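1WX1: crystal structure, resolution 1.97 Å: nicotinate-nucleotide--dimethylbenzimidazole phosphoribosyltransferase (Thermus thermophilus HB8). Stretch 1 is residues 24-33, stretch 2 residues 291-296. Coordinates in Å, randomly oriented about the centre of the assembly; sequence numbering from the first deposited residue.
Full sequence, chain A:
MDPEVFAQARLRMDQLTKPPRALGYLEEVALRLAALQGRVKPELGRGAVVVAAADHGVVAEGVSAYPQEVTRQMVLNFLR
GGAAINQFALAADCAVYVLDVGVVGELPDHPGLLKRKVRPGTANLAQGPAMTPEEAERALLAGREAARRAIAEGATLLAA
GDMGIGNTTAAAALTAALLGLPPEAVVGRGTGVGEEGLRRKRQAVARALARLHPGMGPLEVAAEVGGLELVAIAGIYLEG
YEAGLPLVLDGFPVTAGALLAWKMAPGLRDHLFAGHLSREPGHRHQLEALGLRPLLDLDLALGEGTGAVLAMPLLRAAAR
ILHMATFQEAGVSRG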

# COMPACT_ATOMS: atom_id res chain seq x y z
N GLY A 24 3.04 -9.77 -8.82
CA GLY A 24 3.05 -10.43 -7.53
C GLY A 24 1.76 -10.78 -6.82
O GLY A 24 0.83 -11.33 -7.41
N TYR A 25 1.70 -10.45 -5.53
CA TYR A 25 0.53 -10.77 -4.71
C TYR A 25 -0.76 -10.11 -5.18
O TYR A 25 -1.85 -10.59 -4.85
CB TYR A 25 0.78 -10.39 -3.25
CG TYR A 25 -0.37 -10.75 -2.34
CD1 TYR A 25 -0.83 -9.86 -1.37
CD2 TYR A 25 -1.03 -11.98 -2.47
CE1 TYR A 25 -1.92 -10.17 -0.56
CE2 TYR A 25 -2.12 -12.30 -1.66
CZ TYR A 25 -2.56 -11.39 -0.71
OH TYR A 25 -3.63 -11.68 0.10
N LEU A 26 -0.67 -9.03 -5.93
CA LEU A 26 -1.88 -8.36 -6.40
C LEU A 26 -2.64 -9.21 -7.41
O LEU A 26 -3.85 -9.04 -7.58
CB LEU A 26 -1.55 -7.00 -7.00
CG LEU A 26 -1.05 -5.92 -6.03
CD1 LEU A 26 -0.88 -4.60 -6.77
CD2 LEU A 26 -2.04 -5.77 -4.88
N GLU A 27 -1.95 -10.13 -8.07
CA GLU A 27 -2.62 -10.98 -9.05
C GLU A 27 -3.61 -11.91 -8.35
O GLU A 27 -4.73 -12.10 -8.82
CB GLU A 27 -1.59 -11.81 -9.84
CG GLU A 27 -0.57 -10.94 -10.59
CD GLU A 27 0.29 -11.75 -11.56
OE1 GLU A 27 1.24 -11.17 -12.12
OE2 GLU A 27 0.01 -12.95 -11.75
N GLU A 28 -3.22 -12.46 -7.21
CA GLU A 28 -4.10 -13.35 -6.46
C GLU A 28 -5.32 -12.56 -5.98
O GLU A 28 -6.45 -13.05 -6.00
CB GLU A 28 -3.37 -13.95 -5.26
CG GLU A 28 -4.14 -15.07 -4.57
CD GLU A 28 -3.31 -15.79 -3.52
OE1 GLU A 28 -2.12 -16.05 -3.78
OE2 GLU A 28 -3.85 -16.12 -2.43
N VAL A 29 -5.08 -11.33 -5.55
CA VAL A 29 -6.15 -10.45 -5.08
C VAL A 29 -7.16 -10.24 -6.21
O VAL A 29 -8.36 -10.37 -6.01
CB VAL A 29 -5.58 -9.08 -4.64
CG1 VAL A 29 -6.72 -8.14 -4.27
CG2 VAL A 29 -4.64 -9.26 -3.45
N ALA A 30 -6.65 -9.93 -7.40
CA ALA A 30 -7.50 -9.70 -8.57
C ALA A 30 -8.38 -10.92 -8.85
O ALA A 30 -9.58 -10.80 -9.10
CB ALA A 30 -6.64 -9.39 -9.79
N LEU A 31 -7.78 -12.10 -8.81
CA LEU A 31 -8.52 -13.33 -9.08
C LEU A 31 -9.62 -13.56 -8.06
O LEU A 31 -10.72 -13.99 -8.40
CB LEU A 31 -7.57 -14.53 -9.08
CG LEU A 31 -6.44 -14.47 -10.10
CD1 LEU A 31 -5.54 -15.70 -9.94
CD2 LEU A 31 -7.02 -14.42 -11.51
N ARG A 32 -9.33 -13.27 -6.80
CA ARG A 32 -10.34 -13.45 -5.76
C ARG A 32 -11.49 -12.47 -5.97
O ARG A 32 -12.66 -12.83 -5.85
CB ARG A 32 -9.72 -13.26 -4.37
CG ARG A 32 -8.68 -14.31 -4.01
CD ARG A 32 -8.21 -14.14 -2.57
NE ARG A 32 -9.32 -14.27 -1.63
CZ ARG A 32 -9.35 -13.73 -0.42
NH1 ARG A 32 -8.31 -13.02 0.02
NH2 ARG A 32 -10.41 -13.90 0.36
N LEU A 33 -11.15 -11.23 -6.30
CA LEU A 33 -12.17 -10.21 -6.55
C LEU A 33 -13.07 -10.62 -7.71
O LEU A 33 -14.29 -10.48 -7.64
CB LEU A 33 -11.50 -8.86 -6.84
CG LEU A 33 -10.77 -8.25 -5.64
CD1 LEU A 33 -10.00 -7.01 -6.05
CD2 LEU A 33 -11.81 -7.92 -4.55
N GLY A 291 -5.51 -17.86 7.22
CA GLY A 291 -4.79 -18.18 5.99
C GLY A 291 -4.75 -16.99 5.05
O GLY A 291 -4.86 -17.15 3.83
N LEU A 292 -4.57 -15.80 5.60
CA LEU A 292 -4.53 -14.58 4.79
C LEU A 292 -3.19 -13.87 4.84
O LEU A 292 -2.53 -13.82 5.89
CB LEU A 292 -5.63 -13.62 5.26
CG LEU A 292 -7.06 -14.16 5.21
CD1 LEU A 292 -8.01 -13.17 5.88
CD2 LEU A 292 -7.46 -14.40 3.75
N ARG A 293 -2.79 -13.31 3.71
CA ARG A 293 -1.54 -12.56 3.61
C ARG A 293 -1.85 -11.07 3.66
O ARG A 293 -2.67 -10.58 2.89
CB ARG A 293 -0.82 -12.88 2.29
CG ARG A 293 0.46 -12.09 2.08
CD ARG A 293 1.04 -12.38 0.70
NE ARG A 293 2.32 -11.71 0.47
CZ ARG A 293 2.51 -10.40 0.50
NH1 ARG A 293 1.50 -9.58 0.77
NH2 ARG A 293 3.72 -9.90 0.26
N PRO A 294 -1.20 -10.34 4.58
CA PRO A 294 -1.40 -8.89 4.74
C PRO A 294 -0.90 -8.12 3.51
O PRO A 294 0.20 -8.38 3.01
CB PRO A 294 -0.57 -8.56 5.98
CG PRO A 294 -0.40 -9.88 6.68
CD PRO A 294 -0.24 -10.85 5.56
N LEU A 295 -1.70 -7.18 3.03
CA LEU A 295 -1.31 -6.38 1.87
C LEU A 295 -0.28 -5.32 2.23
O LEU A 295 0.65 -5.07 1.47
CB LEU A 295 -2.54 -5.69 1.27
CG LEU A 295 -3.48 -6.60 0.49
CD1 LEU A 295 -4.74 -5.84 0.12
CD2 LEU A 295 -2.76 -7.09 -0.76
N LEU A 296 -0.45 -4.71 3.40
CA LEU A 296 0.45 -3.66 3.86
C LEU A 296 1.14 -4.04 5.17
O LEU A 296 0.60 -4.81 5.97
CB LEU A 296 -0.32 -2.36 4.10
CG LEU A 296 -1.05 -1.73 2.91
CD1 LEU A 296 -1.99 -0.64 3.40
CD2 LEU A 296 -0.02 -1.17 1.94
O HOH W 1 -5.51 -10.84 2.17
O HOH W 2 -4.45 -13.83 1.36

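Residues of a helix that runs on beyond stretch 1 pack against an irregular segment (stretch 2) more than 250 residues later in the chain, burying 294 Å² in all, with Tyr-25 at the centre. Gly-24 makes no contact; its positive phi is a conformation that favours glycine, and its carbonyl accepts a hydrogen bond from the backbone N of Glu-27. Tyr-25 points toward stretch 2 with chi1 in the t well and gives up 100 Å² to it. Over one face of its ring lies the extended side chain of Arg-293: CD sits 3.6 Å from the ring centroid, 6° off the normal, a CH-pi contact. Arg-293 NH1 lies 3.2 Å from Tyr-25 CD1, and one guanidinium face looks onto Tyr-25 CG. A long, flat-ended arginine suits this place: the CD methylene covers the ring face, while the tilted guanidinium continues past the ring on the CG/CD1 side. The hydroxyl is tied to the Arg-293 backbone through two waters: water 1 bonds Tyr-25 OH (2.9 Å) and donates to Arg-293 O (2.9 Å), while water 2 bonds Tyr-25 OH (2.6 Å) and accepts from Arg-293 N (2.9 Å). Leu-295 CD2 meets the same ring obliquely, 3.2 Å from Tyr-25 CE1. That methyl also reaches two buried helix residues, more loosely Leu-26, whose CD2 is 4.4 Å from Leu-295 CD2, and then Val-29, whose CG2 is 3.9 Å from Leu-295 CD2; these apolar side chains suit a buried patch because they need no hydrogen-bond partners. Glu-27, Ala-30 and Leu-31 lie out of reach. One turn beyond Val-29, Arg-32 points toward stretch 2, and its NH1 lies 4.1 Å from Leu-292 CD2, a van der Waals contact; the guanidinium finds its hydrogen bonds elsewhere in the structure.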